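Local coordinates for chromosome replication initiation inhibitor protein (Agrobacterium tumefaciens, PDB 3FD3), which probably acts as a LysR-family transcription factor that binds DNA, this chain being its C-terminal part with the substrate-binding domain, at residues 4-17 with 44-56. Sequence-based numbering, arbitrary orientation.
Sequences LNIATNADSLGTWF and EWLRGGRVLAAVT
V55 sets its two methyls among four side chains of 4-17. With chi1 at 170°, it turns CG1 away from its backbone N and onto S12 OG and N9 OD1. CG2 lies 3.8 Å from F17 CD1, at the edge of that ring, and also touches W16 CH2. On the sheet face carrying A7 and A54, the two CB atoms sit 3.7 Å apart, and the A7 methyl also meets the edge of the W45 indole near CE3 and CZ3. Backbone bonds join the strands, A7 N to A53 O at 2.9 Å and V55 N to A7 O; L52 N of the preceding loop donates to N5 O. Strands 4-8 and 53-56 run parallel, 6° apart, as neighbours in the mixed sheet of the LysR substrate-binding domain, which has a periplasmic-binding-protein-like fold; strand 31-36 bonds to the other side of 4-8. Helix 42-47 ends in a Schellman motif at G49, whose positive phi turns the chain toward 53-56. A water bridges the turn to N5, accepting from N5 ND2 and donating to G49 O. L4, G49 and L52 belong to the pocket of a bound polyethylene glycol, probably from the crystallisation liquor. The same S12 OG that meets V55 CG1 donates to N9 OD1 (2.7 Å), tying the N-cap side chain to helix 10-13, and takes a weak bond from W16 NE1. T8 CB lies 3.7 Å above the F17 ring centre, and M196 of helix 190-203 also packs on F17.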
ATOM      1  N   LEU A   4       9.131 -17.457  -7.577  1.00 21.09           N
ATOM      2  CA  LEU A   4       8.736 -17.937  -6.255  1.00 21.05           C
ATOM      3  C   LEU A   4       7.506 -17.195  -5.783  1.00 21.75           C
ATOM      4  O   LEU A   4       7.539 -15.964  -5.655  1.00 21.12           O
ATOM      5  CB  LEU A   4       9.863 -17.696  -5.245  1.00 21.89           C
ATOM      6  CG  LEU A   4      11.227 -18.300  -5.562  1.00 21.96           C
ATOM      7  CD1 LEU A   4      12.176 -18.034  -4.421  1.00 23.11           C
ATOM      8  CD2 LEU A   4      11.052 -19.815  -5.814  1.00 23.75           C
ATOM      9  N   ASN A   5       6.432 -17.935  -5.525  1.00 21.73           N
ATOM     10  CA  ASN A   5       5.205 -17.360  -4.928  1.00 22.37           C
ATOM     11  C   ASN A   5       5.306 -17.287  -3.393  1.00 21.95           C
ATOM     12  O   ASN A   5       5.404 -18.333  -2.714  1.00 21.39           O
ATOM     13  CB  ASN A   5       3.994 -18.221  -5.311  1.00 22.52           C
ATOM     14  CG  ASN A   5       3.778 -18.316  -6.812  1.00 25.84           C
ATOM     15  OD1 ASN A   5       4.151 -17.426  -7.572  1.00 24.54           O
ATOM     16  ND2 ASN A   5       3.188 -19.427  -7.253  1.00 25.76           N
ATOM     17  N   ILE A   6       5.254 -16.077  -2.847  1.00 20.83           N
ATOM     18  CA  ILE A   6       5.430 -15.813  -1.426  1.00 21.99           C
ATOM     19  C   ILE A   6       4.306 -14.879  -0.972  1.00 21.86           C
ATOM     20  O   ILE A   6       3.901 -13.988  -1.708  1.00 23.24           O
ATOM     21  CB  ILE A   6       6.787 -15.139  -1.154  1.00 22.48           C
ATOM     22  CG1 ILE A   6       7.946 -15.971  -1.680  1.00 26.09           C
ATOM     23  CG2 ILE A   6       7.021 -14.868   0.366  1.00 25.47           C
ATOM     24  CD1 ILE A   6       9.223 -15.067  -1.850  1.00 30.16           C
ATOM     25  N   ALA A   7       3.759 -15.124   0.203  1.00 21.32           N
ATOM     26  CA  ALA A   7       2.678 -14.318   0.749  1.00 20.52           C
ATOM     27  C   ALA A   7       3.206 -13.498   1.925  1.00 20.73           C
ATOM     28  O   ALA A   7       4.157 -13.884   2.612  1.00 20.78           O
ATOM     29  CB  ALA A   7       1.502 -15.195   1.213  1.00 20.35           C
ATOM     30  N   THR A   8       2.572 -12.338   2.136  1.00 21.05           N
ATOM     31  CA  THR A   8       2.875 -11.486   3.295  1.00 21.13           C
ATOM     32  C   THR A   8       1.607 -10.735   3.653  1.00 22.03           C
ATOM     33  O   THR A   8       0.737 -10.518   2.778  1.00 22.31           O
ATOM     34  CB  THR A   8       4.008 -10.468   3.017  1.00 21.91           C
ATOM     35  OG1 THR A   8       4.215  -9.669   4.195  1.00 22.10           O
ATOM     36  CG2 THR A   8       3.686  -9.540   1.838  1.00 21.99           C
ATOM     37  N   ASN A   9       1.506 -10.356   4.925  1.00 22.82           N
ATOM     38  CA  ASN A   9       0.511  -9.398   5.347  1.00 23.63           C
ATOM     39  C   ASN A   9       0.912  -8.008   4.862  1.00 22.53           C
ATOM     40  O   ASN A   9       2.094  -7.731   4.648  1.00 22.08           O
ATOM     41  CB  ASN A   9       0.302  -9.425   6.886  1.00 25.46           C
ATOM     42  CG  ASN A   9       1.609  -9.127   7.707  1.00 28.28           C
ATOM     43  OD1 ASN A   9       2.707  -9.470   7.314  1.00 38.48           O
ATOM     44  ND2 ASN A   9       1.439  -8.592   8.903  1.00 38.42           N
ATOM     45  N   ALA A  10      -0.065  -7.115   4.718  1.00 20.92           N
ATOM     46  CA  ALA A  10       0.224  -5.757   4.243  1.00 20.78           C
ATOM     47  C   ALA A  10       1.188  -5.015   5.149  1.00 20.45           C
ATOM     48  O   ALA A  10       2.032  -4.241   4.689  1.00 20.38           O
ATOM     49  CB  ALA A  10      -1.085  -4.926   4.097  1.00 21.91           C
ATOM     50  N   ASP A  11       1.021  -5.183   6.457  1.00 20.71           N
ATOM     51  CA  ASP A  11       1.841  -4.409   7.399  1.00 20.52           C
ATOM     52  C   ASP A  11       3.330  -4.815   7.315  1.00 20.39           C
ATOM     53  O   ASP A  11       4.196  -3.961   7.450  1.00 19.93           O
ATOM     54  CB  ASP A  11       1.303  -4.530   8.821  1.00 20.55           C
ATOM     55  CG  ASP A  11      -0.036  -3.824   9.007  1.00 21.11           C
ATOM     56  OD1 ASP A  11      -0.296  -2.820   8.300  1.00 23.57           O
ATOM     57  OD2 ASP A  11      -0.843  -4.270   9.861  1.00 21.12           O
ATOM     58  N   SER A  12       3.632  -6.084   7.048  1.00 19.03           N
ATOM     59  CA  SER A  12       5.037  -6.459   6.786  1.00 19.43           C
ATOM     60  C   SER A  12       5.533  -5.923   5.449  1.00 20.19           C
ATOM     61  O   SER A  12       6.696  -5.473   5.349  1.00 20.15           O
ATOM     62  CB  SER A  12       5.245  -7.972   6.883  1.00 20.20           C
ATOM     63  OG  SER A  12       5.060  -8.431   8.211  1.00 20.28           O
ATOM     64  N   LEU A  13       4.694  -5.970   4.416  1.00 20.56           N
ATOM     65  CA  LEU A  13       5.082  -5.388   3.107  1.00 21.59           C
ATOM     66  C   LEU A  13       5.354  -3.888   3.255  1.00 22.85           C
ATOM     67  O   LEU A  13       6.228  -3.334   2.590  1.00 23.50           O
ATOM     68  CB  LEU A  13       4.015  -5.642   2.034  1.00 21.39           C
ATOM     69  CG  LEU A  13       4.346  -5.167   0.621  1.00 23.76           C
ATOM     70  CD1 LEU A  13       5.632  -5.859   0.156  1.00 22.22           C
ATOM     71  CD2 LEU A  13       3.162  -5.473  -0.289  1.00 25.75           C
ATOM     72  N   GLY A  14       4.601  -3.209   4.113  1.00 22.25           N
ATOM     73  CA  GLY A  14       4.791  -1.789   4.309  1.00 22.94           C
ATOM     74  C   GLY A  14       5.984  -1.416   5.168  1.00 22.50           C
ATOM     75  O   GLY A  14       6.276  -0.217   5.287  1.00 22.58           O
ATOM     76  N   THR A  15       6.656  -2.411   5.771  1.00 21.63           N
ATOM     77  CA  THR A  15       7.763  -2.199   6.662  1.00 21.61           C
ATOM     78  C   THR A  15       9.033  -2.928   6.159  1.00 23.22           C
ATOM     79  O   THR A  15       9.751  -2.371   5.301  1.00 25.04           O
ATOM     80  CB  THR A  15       7.395  -2.526   8.140  1.00 20.99           C
ATOM     81  OG1 THR A  15       6.835  -3.843   8.233  1.00 20.57           O
ATOM     82  CG2 THR A  15       6.345  -1.470   8.701  1.00 19.93           C
ATOM     83  N   TRP A  16       9.215  -4.176   6.564  1.00 21.64           N
ATOM     84  CA  TRP A  16      10.498  -4.902   6.489  1.00 21.26           C
ATOM     85  C   TRP A  16      10.594  -5.981   5.413  1.00 21.27           C
ATOM     86  O   TRP A  16      11.704  -6.441   5.087  1.00 20.79           O
ATOM     87  CB  TRP A  16      10.813  -5.540   7.857  1.00 21.07           C
ATOM     88  CG  TRP A  16       9.868  -6.659   8.214  1.00 20.51           C
ATOM     89  CD1 TRP A  16       8.608  -6.554   8.756  1.00 22.01           C
ATOM     90  CD2 TRP A  16      10.085  -8.048   7.998  1.00 19.83           C
ATOM     91  NE1 TRP A  16       8.053  -7.799   8.921  1.00 20.87           N
ATOM     92  CE2 TRP A  16       8.931  -8.740   8.455  1.00 19.89           C
ATOM     93  CE3 TRP A  16      11.156  -8.787   7.488  1.00 22.24           C
ATOM     94  CZ2 TRP A  16       8.814 -10.128   8.394  1.00 22.27           C
ATOM     95  CZ3 TRP A  16      11.039 -10.155   7.444  1.00 21.68           C
ATOM     96  CH2 TRP A  16       9.877 -10.815   7.873  1.00 22.97           C
ATOM     97  N   PHE A  17       9.466  -6.417   4.855  1.00 21.21           N
ATOM     98  CA  PHE A  17       9.458  -7.629   4.029  1.00 20.83           C
ATOM     99  C   PHE A  17      10.340  -7.523   2.784  1.00 21.46           C
ATOM    100  O   PHE A  17      11.119  -8.459   2.486  1.00 20.17           O
ATOM    101  CB  PHE A  17       8.013  -7.943   3.634  1.00 21.35           C
ATOM    102  CG  PHE A  17       7.823  -9.152   2.727  1.00 19.35           C
ATOM    103  CD1 PHE A  17       7.753 -10.426   3.239  1.00 22.49           C
ATOM    104  CD2 PHE A  17       7.677  -8.983   1.379  1.00 22.57           C
ATOM    105  CE1 PHE A  17       7.554 -11.518   2.396  1.00 24.35           C
ATOM    106  CE2 PHE A  17       7.463 -10.080   0.551  1.00 24.30           C
ATOM    107  CZ  PHE A  17       7.411 -11.326   1.075  1.00 23.81           C
ATOM    108  N   GLU A  44      -4.885 -21.333   3.609  1.00 28.68           N
ATOM    109  CA  GLU A  44      -5.434 -22.020   2.444  1.00 28.87           C
ATOM    110  C   GLU A  44      -4.454 -22.028   1.270  1.00 27.49           C
ATOM    111  O   GLU A  44      -4.258 -23.060   0.619  1.00 26.93           O
ATOM    112  CB  GLU A  44      -6.754 -21.375   2.010  1.00 29.68           C
ATOM    113  CG  GLU A  44      -7.825 -21.359   3.114  1.00 33.32           C
ATOM    114  CD  GLU A  44      -7.863 -20.030   3.917  1.00 38.39           C
ATOM    115  OE1 GLU A  44      -8.841 -19.241   3.697  1.00 39.59           O
ATOM    116  OE2 GLU A  44      -6.918 -19.785   4.740  1.00 37.66           O
ATOM    117  N   TRP A  45      -3.815 -20.891   1.027  1.00 25.62           N
ATOM    118  CA  TRP A  45      -2.837 -20.784  -0.058  1.00 25.29           C
ATOM    119  C   TRP A  45      -1.655 -21.715   0.139  1.00 24.79           C
ATOM    120  O   TRP A  45      -1.166 -22.320  -0.815  1.00 24.65           O
ATOM    121  CB  TRP A  45      -2.300 -19.374  -0.174  1.00 24.90           C
ATOM    122  CG  TRP A  45      -3.308 -18.336  -0.556  1.00 25.87           C
ATOM    123  CD1 TRP A  45      -4.583 -18.538  -1.013  1.00 26.75           C
ATOM    124  CD2 TRP A  45      -3.098 -16.924  -0.551  1.00 25.04           C
ATOM    125  NE1 TRP A  45      -5.181 -17.329  -1.271  1.00 28.30           N
ATOM    126  CE2 TRP A  45      -4.288 -16.323  -1.003  1.00 25.78           C
ATOM    127  CE3 TRP A  45      -2.012 -16.104  -0.206  1.00 25.87           C
ATOM    128  CZ2 TRP A  45      -4.426 -14.947  -1.113  1.00 28.74           C
ATOM    129  CZ3 TRP A  45      -2.147 -14.730  -0.314  1.00 27.65           C
ATOM    130  CH2 TRP A  45      -3.352 -14.166  -0.771  1.00 26.81           C
ATOM    131  N   LEU A  46      -1.167 -21.796   1.367  1.00 24.23           N
ATOM    132  CA  LEU A  46      -0.096 -22.737   1.670  1.00 25.14           C
ATOM    133  C   LEU A  46      -0.549 -24.186   1.484  1.00 26.23           C
ATOM    134  O   LEU A  46       0.153 -24.998   0.885  1.00 26.19           O
ATOM    135  CB  LEU A  46       0.427 -22.525   3.084  1.00 24.73           C
ATOM    136  CG  LEU A  46       1.346 -21.313   3.281  1.00 25.17           C
ATOM    137  CD1 LEU A  46       1.449 -20.949   4.759  1.00 24.84           C
ATOM    138  CD2 LEU A  46       2.770 -21.494   2.684  1.00 26.93           C
ATOM    139  N   ARG A  47      -1.718 -24.502   2.004  1.00 27.47           N
ATOM    140  CA  ARG A  47      -2.264 -25.854   1.873  1.00 29.49           C
ATOM    141  C   ARG A  47      -2.422 -26.240   0.405  1.00 29.32           C
ATOM    142  O   ARG A  47      -2.111 -27.367   0.021  1.00 30.65           O
ATOM    143  CB  ARG A  47      -3.598 -25.973   2.619  1.00 30.02           C
ATOM    144  CG  ARG A  47      -4.143 -27.396   2.747  1.00 35.80           C
ATOM    145  CD  ARG A  47      -5.626 -27.435   3.166  1.00 41.31           C
ATOM    146  NE  ARG A  47      -5.879 -26.623   4.363  1.00 46.91           N
ATOM    147  CZ  ARG A  47      -6.717 -25.576   4.447  1.00 49.91           C
ATOM    148  NH1 ARG A  47      -7.460 -25.169   3.408  1.00 50.97           N
ATOM    149  NH2 ARG A  47      -6.819 -24.924   5.607  1.00 50.68           N
ATOM    150  N   GLY A  48      -2.880 -25.309  -0.418  1.00 29.33           N
ATOM    151  CA  GLY A  48      -3.138 -25.579  -1.835  1.00 29.23           C
ATOM    152  C   GLY A  48      -1.920 -25.453  -2.735  1.00 29.14           C
ATOM    153  O   GLY A  48      -2.038 -25.603  -3.947  1.00 29.40           O
ATOM    154  N   GLY A  49      -0.759 -25.160  -2.152  1.00 28.65           N
ATOM    155  CA  GLY A  49       0.462 -24.917  -2.922  1.00 28.30           C
ATOM    156  C   GLY A  49       0.436 -23.675  -3.795  1.00 28.08           C
ATOM    157  O   GLY A  49       1.239 -23.559  -4.721  1.00 28.91           O
ATOM    158  N   ARG A  50      -0.472 -22.736  -3.512  1.00 27.21           N
ATOM    159  CA  ARG A  50      -0.555 -21.492  -4.284  1.00 26.38           C
ATOM    160  C   ARG A  50       0.574 -20.513  -3.933  1.00 24.68           C
ATOM    161  O   ARG A  50       0.927 -19.670  -4.740  1.00 23.95           O
ATOM    162  CB  ARG A  50      -1.931 -20.830  -4.101  1.00 27.45           C
ATOM    163  CG  ARG A  50      -3.073 -21.640  -4.786  1.00 30.63           C
ATOM    164  CD  ARG A  50      -4.419 -20.948  -4.711  1.00 36.85           C
ATOM    165  NE  ARG A  50      -4.386 -19.563  -5.180  1.00 43.07           N
ATOM    166  CZ  ARG A  50      -5.418 -18.714  -5.123  1.00 47.59           C
ATOM    167  NH1 ARG A  50      -6.598 -19.105  -4.639  1.00 48.84           N
ATOM    168  NH2 ARG A  50      -5.269 -17.457  -5.554  1.00 49.82           N
ATOM    169  N   VAL A  51       1.106 -20.624  -2.722  1.00 22.54           N
ATOM    170  CA  VAL A  51       2.367 -20.002  -2.358  1.00 21.87           C
ATOM    171  C   VAL A  51       3.269 -21.041  -1.682  1.00 21.18           C
ATOM    172  O   VAL A  51       2.775 -22.009  -1.073  1.00 20.88           O
ATOM    173  CB  VAL A  51       2.199 -18.758  -1.421  1.00 21.83           C
ATOM    174  CG1 VAL A  51       1.361 -17.651  -2.094  1.00 21.64           C
ATOM    175  CG2 VAL A  51       1.613 -19.157  -0.071  1.00 21.42           C
ATOM    176  N   LEU A  52       4.583 -20.824  -1.766  1.00 20.45           N
ATOM    177  CA  LEU A  52       5.573 -21.715  -1.161  1.00 20.96           C
ATOM    178  C   LEU A  52       5.989 -21.306   0.241  1.00 20.28           C
ATOM    179  O   LEU A  52       6.567 -22.101   0.974  1.00 20.56           O
ATOM    180  CB  LEU A  52       6.831 -21.782  -2.034  1.00 21.95           C
ATOM    181  CG  LEU A  52       6.602 -22.402  -3.395  1.00 23.56           C
ATOM    182  CD1 LEU A  52       7.915 -22.434  -4.192  1.00 24.33           C
ATOM    183  CD2 LEU A  52       6.054 -23.805  -3.197  1.00 26.99           C
ATOM    184  N   ALA A  53       5.747 -20.058   0.587  1.00 19.61           N
ATOM    185  CA  ALA A  53       6.199 -19.497   1.841  1.00 19.76           C
ATOM    186  C   ALA A  53       5.413 -18.249   2.143  1.00 20.12           C
ATOM    187  O   ALA A  53       4.828 -17.613   1.237  1.00 20.96           O
ATOM    188  CB  ALA A  53       7.699 -19.151   1.803  1.00 19.54           C
ATOM    189  N   ALA A  54       5.366 -17.910   3.429  1.00 20.25           N
ATOM    190  CA  ALA A  54       4.554 -16.768   3.865  1.00 20.17           C
ATOM    191  C   ALA A  54       5.026 -16.229   5.204  1.00 21.08           C
ATOM    192  O   ALA A  54       5.392 -17.006   6.100  1.00 21.82           O
ATOM    193  CB  ALA A  54       3.084 -17.150   3.962  1.00 20.50           C
ATOM    194  N   VAL A  55       4.981 -14.894   5.315  1.00 21.27           N
ATOM    195  CA  VAL A  55       4.989 -14.192   6.584  1.00 21.15           C
ATOM    196  C   VAL A  55       3.541 -14.117   7.008  1.00 22.71           C
ATOM    197  O   VAL A  55       2.672 -13.609   6.252  1.00 22.83           O
ATOM    198  CB  VAL A  55       5.609 -12.764   6.463  1.00 21.07           C
ATOM    199  CG1 VAL A  55       5.380 -11.944   7.773  1.00 23.22           C
ATOM    200  CG2 VAL A  55       7.087 -12.844   6.086  1.00 20.95           C
ATOM    201  N   THR A  56       3.257 -14.606   8.204  1.00 22.99           N
ATOM    202  CA  THR A  56       1.882 -14.690   8.711  1.00 23.75           C
ATOM    203  C   THR A  56       1.852 -14.538  10.224  1.00 24.49           C
ATOM    204  O   THR A  56       2.820 -14.869  10.905  1.00 23.45           O
ATOM    205  CB  THR A  56       1.247 -16.018   8.309  1.00 24.29           C
ATOM    206  OG1 THR A  56      -0.077 -16.110   8.831  1.00 25.20           O
ATOM    207  CG2 THR A  56       2.089 -17.190   8.809  1.00 24.69           C
TER
HETATM  208  O   HOH W   1       3.380 -21.751  -5.244  1.00 27.00           O